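PDB 6JMB: ofchtiv-allosamidin from Ostrinia furnacalis, which probably hydrolyses chitin as a group IV insect chitinase of glycosyl hydrolase family 18, and binds the inhibitor allosamidin. Local coordinates for residues N287-C290 with Y291-Q295; T278-S281 with G282-G285; A97-E100 with Y101-N104; F143-L146 with L147-R151. All coordinates share one frame; numbering follows the deposited sequence.

Interaction 1 (N287-C290 with Y291-Q295); sequences NEFC and YILQQ
L293 lies over one face of the F289 ring, one helical turn further along helix 286-295. Its CG stands 4.1 Å from the centroid of the F289 ring, 24° off the normal, a CH-pi contact displaced toward the CE2 side. The two methyls spread along the rim: L293 CD1 is 3.7 Å from F289 CE2, while CD2 leans toward CZ. With chi1 at -161° the phenyl group swings away from its own backbone N and follows the helix toward the later turn, which brings one ring face against L293. I292 crosses F289 at about a right angle, its CG2 4.1 Å from F289 CE1. W299 and F321 each meet F289 edge-to-face, so apolar groups enclose the ring from several sides. The backbone bond from L293 N to F289 O, 2.9 Å, spans the same pair. On another side of the helix C290 SG forms a disulfide with C356, and Q294, whose backbone N bonds C290 O, also donates its NE2 to L355 O. CH-pi contact thus holds L293 on F289, edge-to-face rings join that flank to W299 and F321, and a disulfide plus a side-chain amide hydrogen bond tie the helix to the segment around C356.

Interaction 2 (T278-S281 with G282-G285); sequences TAES and GYVG. With NAA (2-acetamido-2-deoxy-beta-D-allopyranose), chain B; NAA (2-acetamido-2-deoxy-beta-D-allopyranose), chain C.
This local contact rounds a type II beta turn, E280 to Y283, leading into strand 283-285, which pairs antiparallel with strand 243-256, probably in the insertion between the last two TIM-barrel strands, beside the sugar-binding cleft. The turn is closed by a weak hydrogen bond from Y283 N to E280 O, 3.3 Å. G282, at phi 108°, would drive any side chain into the preceding carbonyl oxygen. T278 and E280 both meet the Y283 ring obliquely, T278 CB lying 3.5 Å from Y283 OH and E280 CB 3.5 Å from Y283 CE1. Over one face of the ring sits the acetamido methyl C8 of the chain C N-acetylallosamine, 3.5 Å from Y283 CD2; O6 of the chain B sugar lies at the edge. The bend of E280 at chi2 (61°) sets OE1 beside C6 of the chain B sugar. Water 2 links T278 O to Y283 OH, 2.7 Å from the latter. With an alanine at Y283, that methyl would probably lose its aromatic platform and water 2 its phenolic partner. T278 OG1 is also hydrogen-bonded to E288 OE1. Water 1 donates to T278 OG1 and Y283 O and accepts from E280 N at 2.8 Å.

Interaction 3 (A97-E100 with Y101-N104); sequences AEPE and YRQN
R102 folds back over A97-P99 while its NE makes a salt bridge to E149 OE1 of helix 138-154. NH1 donates to A96 O and to water 3, which lies in the guanidinium plane 3.0 Å from R102 NH1 and passes the link on to A97 O. The backbone bond from R102 N to E98 O is 2.9 Å and close to straight at 172°, with the donor nearly on the line of the carbonyl. Q103 N and N104 N bond P99 O and E100 O in the same i to i+4 pattern, and water 4 joins E100 O to the Q103 side-chain oxygen OE1. The side chain of R102 bends at chi3 (-55°), folding the guanidinium back so that one face rests against the start of the helix: P99 CA is 3.7 Å from R102 NH2. On another side, E98 and Y101 lie alongside each other and point the same way, E98 CB 3.6 Å from Y101 CD2, with carboxylate and ring planes 77° apart. Y101 also packs on I94 and M95 of helix 90-97. E98 at the N-cap, P99 in the first turn and i to i+4 hydrogen bonds beginning at E98 O make this a characteristic helix N-terminus, here opening helix 99-116.

Interaction 4 (F143-L146 with L147-R151); sequences FSTL and LKELR
Four regular i to i+4 backbone bonds, 2.9 to 3.0 Å from L147 N, K148 N, E149 N and L150 N to F143 O, S144 O, T145 O and L146 O respectively, carry helix 138-154 through this part of a beta-alpha-beta unit of the TIM barrel. On the side turned to strands 120-124 and 160-165, L147 CD1 sits over a face of the F143 ring, 4.1 Å from its centroid and 20° off the normal, a CH-pi contact nearest CE2 and CZ. A chi1 of -177° sets the F143 ring on the side of its carbonyl carbon, along the helix toward L147; V123 and V163 of the strands also touch it. L146 and L150 pack across each other, L146 CG 3.8 Å from L150 CD1, and L150 goes on to meet F105 and I106 of helix 99-116. E149 extends beside T145, both pointing the same way, and its OE1 takes the salt bridge from R102. A leucine in place of E149 would probably leave the R102 guanidinium without its charged mate and remove an ionic tie between the two helices. Alongside that carboxylate the threonine offers its methyl, T145 CG2 lying 3.5 Å from E149 OE2.

In the fold
The four contacts form two touching pairs, one on barrel helices, the other probably in the insertion before the last barrel strand. Interactions 3 and 4 join neighbouring helices 99-116 and 138-154: the R102 to E149 salt bridge, 2.8 Å from NE to OE1, and R102 packing on T145 and L146 link the surface contact to the buried one. Interactions 1 and 2 follow each other in sequence, with a probable hydrogen bond, E288 OE1 to T278 OG1, 2.6 Å, and F289 packing on V284. Interaction 2, buried, meets the sugars by the Y283 ring and the E280 side chain, while waters hold its turn; interactions 1 and 4 rely largely on apolar CH-pi packing, the former only partly buried.

Interaction 1 (N287-C290 with Y291-Q295)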
loop_
_atom_site.group_PDB
_atom_site.type_symbol
_atom_site.label_atom_id
_atom_site.label_comp_id
_atom_site.label_asym_id
_atom_site.label_seq_id
_atom_site.Cartn_x
_atom_site.Cartn_y
_atom_site.Cartn_z
ATOM N N ASN A 287 4.992 13.841 3.944
ATOM C CA ASN A 287 4.691 15.166 4.485
ATOM C C ASN A 287 5.678 15.539 5.579
ATOM O O ASN A 287 6.187 16.668 5.614
ATOM C CB ASN A 287 3.246 15.236 5.001
ATOM C CG ASN A 287 2.966 14.277 6.156
ATOM O OD1 ASN A 287 3.402 13.123 6.158
ATOM N ND2 ASN A 287 2.203 14.756 7.141
ATOM N N GLU A 288 5.994 14.588 6.454
ATOM C CA GLU A 288 6.908 14.859 7.554
ATOM C C GLU A 288 8.331 15.018 7.055
ATOM O O GLU A 288 9.051 15.919 7.498
ATOM C CB GLU A 288 6.827 13.723 8.569
ATOM C CG GLU A 288 5.468 13.595 9.229
ATOM C CD GLU A 288 5.346 12.353 10.074
ATOM O OE1 GLU A 288 5.651 11.247 9.575
ATOM O OE2 GLU A 288 4.941 12.481 11.249
ATOM N N PHE A 289 8.759 14.166 6.126
ATOM C CA PHE A 289 10.166 14.187 5.754
ATOM C C PHE A 289 10.500 15.316 4.790
ATOM O O PHE A 289 11.585 15.906 4.883
ATOM C CB PHE A 289 10.645 12.841 5.214
ATOM C CG PHE A 289 12.138 12.710 5.256
ATOM C CD1 PHE A 289 12.803 12.827 6.469
ATOM C CD2 PHE A 289 12.878 12.526 4.098
ATOM C CE1 PHE A 289 14.184 12.745 6.537
ATOM C CE2 PHE A 289 14.271 12.432 4.152
ATOM C CZ PHE A 289 14.920 12.544 5.381
ATOM N N CYS A 290 9.597 15.642 3.861
ATOM C CA CYS A 290 9.861 16.793 3.008
ATOM C C CYS A 290 9.994 18.060 3.839
ATOM O O CYS A 290 10.836 18.918 3.548
ATOM C CB CYS A 290 8.799 16.921 1.908
ATOM S SG CYS A 290 7.141 17.539 2.354
ATOM N N TYR A 291 9.201 18.177 4.903
ATOM C CA TYR A 291 9.310 19.340 5.771
ATOM C C TYR A 291 10.637 19.341 6.518
ATOM O O TYR A 291 11.307 20.379 6.602
ATOM C CB TYR A 291 8.135 19.371 6.742
ATOM C CG TYR A 291 8.103 20.614 7.591
ATOM C CD1 TYR A 291 7.669 21.824 7.067
ATOM C CD2 TYR A 291 8.518 20.577 8.914
ATOM C CE1 TYR A 291 7.645 22.968 7.849
ATOM C CE2 TYR A 291 8.499 21.711 9.699
ATOM C CZ TYR A 291 8.063 22.899 9.162
ATOM O OH TYR A 291 8.042 24.029 9.947
ATOM N N ILE A 292 11.028 18.187 7.062
ATOM C CA ILE A 292 12.319 18.058 7.738
ATOM C C ILE A 292 13.460 18.485 6.816
ATOM O O ILE A 292 14.345 19.259 7.209
ATOM C CB ILE A 292 12.492 16.621 8.270
ATOM C CG1 ILE A 292 11.685 16.447 9.563
ATOM C CG2 ILE A 292 13.963 16.290 8.490
ATOM C CD1 ILE A 292 11.446 15.003 9.969
ATOM N N LEU A 293 13.446 18.011 5.568
ATOM C CA LEU A 293 14.508 18.369 4.627
ATOM C C LEU A 293 14.493 19.861 4.322
ATOM O O LEU A 293 15.548 20.491 4.207
ATOM C CB LEU A 293 14.347 17.575 3.332
ATOM C CG LEU A 293 14.623 16.080 3.418
ATOM C CD1 LEU A 293 14.340 15.448 2.066
ATOM C CD2 LEU A 293 16.059 15.836 3.853
ATOM N N GLN A 294 13.303 20.436 4.171
ATOM C CA GLN A 294 13.185 21.862 3.893
ATOM C C GLN A 294 13.711 22.711 5.050
ATOM O O GLN A 294 14.276 23.786 4.820
ATOM C CB GLN A 294 11.725 22.184 3.603
ATOM C CG GLN A 294 11.414 23.634 3.337
ATOM C CD GLN A 294 9.939 23.840 3.097
ATOM O OE1 GLN A 294 9.481 23.826 1.959
ATOM N NE2 GLN A 294 9.180 24.000 4.173
ATOM N N GLN A 295 13.546 22.252 6.287
ATOM C CA GLN A 295 13.881 23.053 7.457
ATOM C C GLN A 295 15.298 22.843 7.979
ATOM O O GLN A 295 15.786 23.681 8.748
ATOM C CB GLN A 295 12.871 22.832 8.591
ATOM C CG GLN A 295 11.429 23.175 8.235
ATOM C CD GLN A 295 11.269 24.623 7.801
ATOM O OE1 GLN A 295 10.907 24.908 6.658
ATOM N NE2 GLN A 295 11.535 25.548 8.722
#

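Interaction 2 (T278-S281 with G282-G285)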
loop_
_atom_site.group_PDB
_atom_site.type_symbol
_atom_site.label_atom_id
_atom_site.label_comp_id
_atom_site.label_asym_id
_atom_site.label_seq_id
_atom_site.Cartn_x
_atom_site.Cartn_y
_atom_site.Cartn_z
ATOM N N THR A 278 3.416 10.709 12.843
ATOM C CA THR A 278 3.295 9.257 12.750
ATOM C C THR A 278 3.928 8.570 13.955
ATOM O O THR A 278 3.456 7.507 14.375
ATOM C CB THR A 278 3.895 8.765 11.429
ATOM O OG1 THR A 278 5.217 9.290 11.277
ATOM C CG2 THR A 278 3.039 9.233 10.249
ATOM N N ALA A 279 4.998 9.149 14.503
ATOM C CA ALA A 279 5.523 8.798 15.828
ATOM C C ALA A 279 5.900 7.322 15.968
ATOM O O ALA A 279 5.606 6.684 16.982
ATOM C CB ALA A 279 4.570 9.238 16.943
ATOM N N GLU A 280 6.581 6.772 14.964
ATOM C CA GLU A 280 7.049 5.388 15.019
ATOM C C GLU A 280 8.449 5.326 14.426
ATOM O O GLU A 280 8.623 5.553 13.226
ATOM C CB GLU A 280 6.104 4.462 14.254
ATOM C CG GLU A 280 6.371 2.984 14.488
ATOM C CD GLU A 280 6.207 2.591 15.942
ATOM O OE1 GLU A 280 5.201 3.000 16.559
ATOM O OE2 GLU A 280 7.087 1.878 16.469
ATOM N N SER A 281 9.446 5.016 15.255
ATOM C CA SER A 281 10.805 4.871 14.751
ATOM C C SER A 281 10.837 3.848 13.623
ATOM O O SER A 281 10.246 2.770 13.726
ATOM C CB SER A 281 11.737 4.426 15.878
ATOM O OG SER A 281 11.786 5.399 16.907
ATOM N N GLY A 282 11.504 4.206 12.529
ATOM C CA GLY A 282 11.635 3.326 11.386
ATOM C C GLY A 282 10.832 3.725 10.167
ATOM O O GLY A 282 11.075 3.177 9.090
ATOM N N TYR A 283 9.885 4.647 10.286
ATOM C CA TYR A 283 9.214 5.140 9.092
ATOM C C TYR A 283 8.832 6.596 9.296
ATOM O O TYR A 283 8.813 7.105 10.422
ATOM C CB TYR A 283 8.044 4.242 8.634
ATOM C CG TYR A 283 6.680 4.593 9.191
ATOM C CD1 TYR A 283 6.249 4.064 10.401
ATOM C CD2 TYR A 283 5.805 5.413 8.487
ATOM C CE1 TYR A 283 4.993 4.364 10.907
ATOM C CE2 TYR A 283 4.546 5.722 8.993
ATOM C CZ TYR A 283 4.153 5.194 10.200
ATOM O OH TYR A 283 2.906 5.493 10.705
ATOM N N VAL A 284 8.575 7.273 8.181
ATOM C CA VAL A 284 8.245 8.694 8.203
ATOM C C VAL A 284 7.372 8.990 6.993
ATOM O O VAL A 284 7.610 8.464 5.902
ATOM C CB VAL A 284 9.533 9.549 8.243
ATOM C CG1 VAL A 284 10.377 9.345 6.990
ATOM C CG2 VAL A 284 9.202 11.012 8.459
ATOM N N GLY A 285 6.333 9.795 7.186
ATOM C CA GLY A 285 5.508 10.186 6.058
ATOM C C GLY A 285 6.242 11.158 5.152
ATOM O O GLY A 285 7.135 11.888 5.582
HETATM C C1 NAA B . -0.477 1.363 12.832
HETATM C C2 NAA B . -1.385 1.236 14.047
HETATM C C3 NAA B . -1.184 2.385 14.998
HETATM C C4 NAA B . 0.239 2.574 15.400
HETATM C C5 NAA B . 1.124 2.674 14.154
HETATM C C6 NAA B . 2.574 2.636 14.470
HETATM C C7 NAA B . -3.567 0.009 13.399
HETATM C C8 NAA B . -5.013 0.070 12.877
HETATM N N2 NAA B . -2.784 1.277 13.552
HETATM O O3 NAA B . -1.553 3.584 14.283
HETATM O O4 NAA B . 0.327 3.827 16.095
HETATM O O5 NAA B . 0.938 1.508 13.259
HETATM O O6 NAA B . 3.201 2.104 13.288
HETATM O O7 NAA B . -3.060 -1.055 13.692
HETATM C C1 NAA C . 0.634 -0.235 8.072
HETATM C C2 NAA C . 1.031 1.043 8.794
HETATM C C3 NAA C . 0.953 0.911 10.268
HETATM C C4 NAA C . -0.431 0.461 10.696
HETATM C C5 NAA C . -0.783 -0.834 9.977
HETATM C C6 NAA C . -2.163 -1.326 10.293
HETATM C C7 NAA C . 2.683 2.500 7.487
HETATM C C8 NAA C . 4.114 2.725 6.987
HETATM N N2 NAA C . 2.435 1.302 8.325
HETATM O O3 NAA C . 1.963 -0.060 10.680
HETATM O O4 NAA C . -0.513 0.207 12.113
HETATM O O5 NAA C . -0.731 -0.600 8.536
HETATM O O6 NAA C . -2.332 -2.563 9.636
HETATM O O7 NAA C . 1.812 3.244 7.237
HETATM O O HOH W 1 7.106 7.953 12.467
HETATM O O HOH W 2 2.362 5.515 13.310
#

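Interaction 3 (A97-E100 with Y101-N104)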
loop_
_atom_site.group_PDB
_atom_site.type_symbol
_atom_site.label_atom_id
_atom_site.label_comp_id
_atom_site.label_asym_id
_atom_site.label_seq_id
_atom_site.Cartn_x
_atom_site.Cartn_y
_atom_site.Cartn_z
ATOM N N ALA A 97 -10.713 -21.520 5.825
ATOM C CA ALA A 97 -10.727 -22.976 5.723
ATOM C C ALA A 97 -12.107 -23.590 5.923
ATOM O O ALA A 97 -12.299 -24.766 5.593
ATOM C CB ALA A 97 -9.761 -23.575 6.742
ATOM N N GLU A 98 -13.067 -22.844 6.466
ATOM C CA GLU A 98 -14.351 -23.415 6.853
ATOM C C GLU A 98 -15.452 -22.816 5.995
ATOM O O GLU A 98 -15.630 -21.589 6.003
ATOM C CB GLU A 98 -14.628 -23.136 8.329
ATOM C CG GLU A 98 -13.866 -24.045 9.273
ATOM C CD GLU A 98 -14.004 -25.509 8.896
ATOM O OE1 GLU A 98 -12.965 -26.186 8.757
ATOM O OE2 GLU A 98 -15.151 -25.978 8.732
ATOM N N PRO A 99 -16.213 -23.624 5.257
ATOM C CA PRO A 99 -17.290 -23.053 4.428
ATOM C C PRO A 99 -18.263 -22.187 5.213
ATOM O O PRO A 99 -18.718 -21.151 4.707
ATOM C CB PRO A 99 -17.967 -24.296 3.829
ATOM C CG PRO A 99 -16.900 -25.347 3.857
ATOM C CD PRO A 99 -16.103 -25.083 5.100
ATOM N N GLU A 100 -18.575 -22.576 6.451
ATOM C CA GLU A 100 -19.515 -21.813 7.265
ATOM C C GLU A 100 -18.947 -20.449 7.630
ATOM O O GLU A 100 -19.677 -19.450 7.661
ATOM C CB GLU A 100 -19.839 -22.595 8.539
ATOM C CG GLU A 100 -20.487 -23.954 8.292
ATOM C CD GLU A 100 -19.479 -25.078 8.050
ATOM O OE1 GLU A 100 -18.257 -24.808 7.953
ATOM O OE2 GLU A 100 -19.920 -26.245 7.957
ATOM N N TYR A 101 -17.646 -20.391 7.917
ATOM C CA TYR A 101 -17.027 -19.120 8.269
ATOM C C TYR A 101 -16.863 -18.234 7.040
ATOM O O TYR A 101 -17.043 -17.015 7.122
ATOM C CB TYR A 101 -15.680 -19.357 8.949
ATOM C CG TYR A 101 -15.741 -20.057 10.292
ATOM C CD1 TYR A 101 -16.939 -20.186 10.988
ATOM C CD2 TYR A 101 -14.590 -20.584 10.861
ATOM C CE1 TYR A 101 -16.986 -20.827 12.221
ATOM C CE2 TYR A 101 -14.625 -21.224 12.092
ATOM C CZ TYR A 101 -15.824 -21.339 12.764
ATOM O OH TYR A 101 -15.849 -21.976 13.987
ATOM N N ARG A 102 -16.522 -18.824 5.892
ATOM C CA ARG A 102 -16.488 -18.044 4.658
ATOM C C ARG A 102 -17.847 -17.425 4.365
ATOM O O ARG A 102 -17.942 -16.247 4.004
ATOM C CB ARG A 102 -16.054 -18.926 3.487
ATOM C CG ARG A 102 -14.609 -19.373 3.547
ATOM C CD ARG A 102 -14.122 -19.857 2.188
ATOM N NE ARG A 102 -14.956 -20.918 1.620
ATOM C CZ ARG A 102 -14.695 -22.218 1.720
ATOM N NH1 ARG A 102 -13.632 -22.642 2.390
ATOM N NH2 ARG A 102 -15.504 -23.102 1.153
ATOM N N GLN A 103 -18.914 -18.215 4.501
ATOM C CA GLN A 103 -20.249 -17.690 4.245
ATOM C C GLN A 103 -20.583 -16.566 5.216
ATOM O O GLN A 103 -21.157 -15.542 4.822
ATOM C CB GLN A 103 -21.273 -18.819 4.348
ATOM C CG GLN A 103 -22.704 -18.374 4.118
ATOM C CD GLN A 103 -23.692 -19.516 4.264
ATOM O OE1 GLN A 103 -24.031 -19.922 5.376
ATOM N NE2 GLN A 103 -24.158 -20.042 3.138
ATOM N N ASN A 104 -20.221 -16.736 6.489
ATOM C CA ASN A 104 -20.434 -15.676 7.470
ATOM C C ASN A 104 -19.662 -14.417 7.096
ATOM O O ASN A 104 -20.179 -13.300 7.237
ATOM C CB ASN A 104 -20.042 -16.162 8.866
ATOM C CG ASN A 104 -20.401 -15.168 9.957
ATOM O OD1 ASN A 104 -21.528 -14.663 10.009
ATOM N ND2 ASN A 104 -19.447 -14.884 10.835
HETATM O O HOH W 3 -13.198 -25.595 2.710
HETATM O O HOH W 4 -22.430 -19.429 7.983
#

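Interaction 4 (F143-L146 with L147-R151)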
loop_
_atom_site.group_PDB
_atom_site.type_symbol
_atom_site.label_atom_id
_atom_site.label_comp_id
_atom_site.label_asym_id
_atom_site.label_seq_id
_atom_site.Cartn_x
_atom_site.Cartn_y
_atom_site.Cartn_z
ATOM N N PHE A 143 -7.632 -19.130 0.139
ATOM C CA PHE A 143 -7.703 -17.742 -0.304
ATOM C C PHE A 143 -8.417 -17.639 -1.647
ATOM O O PHE A 143 -9.317 -16.811 -1.826
ATOM C CB PHE A 143 -6.286 -17.175 -0.393
ATOM C CG PHE A 143 -6.218 -15.719 -0.779
ATOM C CD1 PHE A 143 -6.859 -14.739 -0.031
ATOM C CD2 PHE A 143 -5.468 -15.330 -1.873
ATOM C CE1 PHE A 143 -6.761 -13.392 -0.387
ATOM C CE2 PHE A 143 -5.374 -13.991 -2.239
ATOM C CZ PHE A 143 -6.015 -13.025 -1.491
ATOM N N SER A 144 -8.047 -18.496 -2.600
ATOM C CA SER A 144 -8.702 -18.460 -3.904
ATOM C C SER A 144 -10.163 -18.886 -3.818
ATOM O O SER A 144 -11.016 -18.314 -4.504
ATOM C CB SER A 144 -7.924 -19.310 -4.906
ATOM O OG SER A 144 -6.724 -18.641 -5.270
ATOM N N THR A 145 -10.478 -19.877 -2.975
ATOM C CA THR A 145 -11.876 -20.255 -2.790
ATOM C C THR A 145 -12.678 -19.100 -2.213
ATOM O O THR A 145 -13.797 -18.825 -2.662
ATOM C CB THR A 145 -11.967 -21.488 -1.891
ATOM O OG1 THR A 145 -11.261 -22.565 -2.513
ATOM C CG2 THR A 145 -13.421 -21.901 -1.675
ATOM N N LEU A 146 -12.110 -18.400 -1.231
ATOM C CA LEU A 146 -12.787 -17.252 -0.637
ATOM C C LEU A 146 -13.093 -16.192 -1.689
ATOM O O LEU A 146 -14.205 -15.654 -1.740
ATOM C CB LEU A 146 -11.912 -16.671 0.471
ATOM C CG LEU A 146 -12.411 -15.371 1.106
ATOM C CD1 LEU A 146 -13.707 -15.610 1.872
ATOM C CD2 LEU A 146 -11.342 -14.792 2.024
ATOM N N LEU A 147 -12.114 -15.883 -2.547
ATOM C CA LEU A 147 -12.340 -14.880 -3.585
ATOM C C LEU A 147 -13.418 -15.326 -4.567
ATOM O O LEU A 147 -14.261 -14.520 -4.983
ATOM C CB LEU A 147 -11.033 -14.583 -4.321
ATOM C CG LEU A 147 -9.923 -13.943 -3.481
ATOM C CD1 LEU A 147 -8.639 -13.851 -4.302
ATOM C CD2 LEU A 147 -10.342 -12.574 -2.960
ATOM N N LYS A 148 -13.400 -16.604 -4.960
ATOM C CA LYS A 148 -14.434 -17.125 -5.852
ATOM C C LYS A 148 -15.824 -16.933 -5.252
ATOM O O LYS A 148 -16.756 -16.489 -5.934
ATOM C CB LYS A 148 -14.169 -18.607 -6.117
ATOM C CG LYS A 148 -15.233 -19.288 -6.958
ATOM C CD LYS A 148 -14.946 -20.778 -7.076
ATOM C CE LYS A 148 -15.968 -21.475 -7.955
ATOM N NZ LYS A 148 -15.851 -22.958 -7.865
ATOM N N GLU A 149 -15.975 -17.260 -3.967
ATOM C CA GLU A 149 -17.283 -17.189 -3.326
ATOM C C GLU A 149 -17.719 -15.745 -3.096
ATOM O O GLU A 149 -18.908 -15.422 -3.224
ATOM C CB GLU A 149 -17.270 -18.012 -2.037
ATOM C CG GLU A 149 -17.062 -19.507 -2.314
ATOM C CD GLU A 149 -16.984 -20.358 -1.065
ATOM O OE1 GLU A 149 -17.015 -19.795 0.044
ATOM O OE2 GLU A 149 -16.884 -21.602 -1.192
ATOM N N LEU A 150 -16.776 -14.859 -2.771
ATOM C CA LEU A 150 -17.100 -13.437 -2.686
ATOM C C LEU A 150 -17.589 -12.912 -4.029
ATOM O O LEU A 150 -18.602 -12.207 -4.102
ATOM C CB LEU A 150 -15.878 -12.642 -2.223
ATOM C CG LEU A 150 -15.578 -12.664 -0.723
ATOM C CD1 LEU A 150 -14.113 -12.338 -0.463
ATOM C CD2 LEU A 150 -16.481 -11.694 0.046
ATOM N N ARG A 151 -16.887 -13.261 -5.109
ATOM C CA ARG A 151 -17.292 -12.796 -6.431
ATOM C C ARG A 151 -18.695 -13.269 -6.775
ATOM O O ARG A 151 -19.513 -12.486 -7.272
ATOM C CB ARG A 151 -16.293 -13.281 -7.482
ATOM C CG ARG A 151 -16.772 -13.121 -8.923
ATOM C CD ARG A 151 -17.091 -11.672 -9.252
ATOM N NE ARG A 151 -15.921 -10.820 -9.082
ATOM C CZ ARG A 151 -15.925 -9.498 -9.213
ATOM N NH1 ARG A 151 -17.050 -8.857 -9.511
ATOM N NH2 ARG A 151 -14.801 -8.816 -9.042
#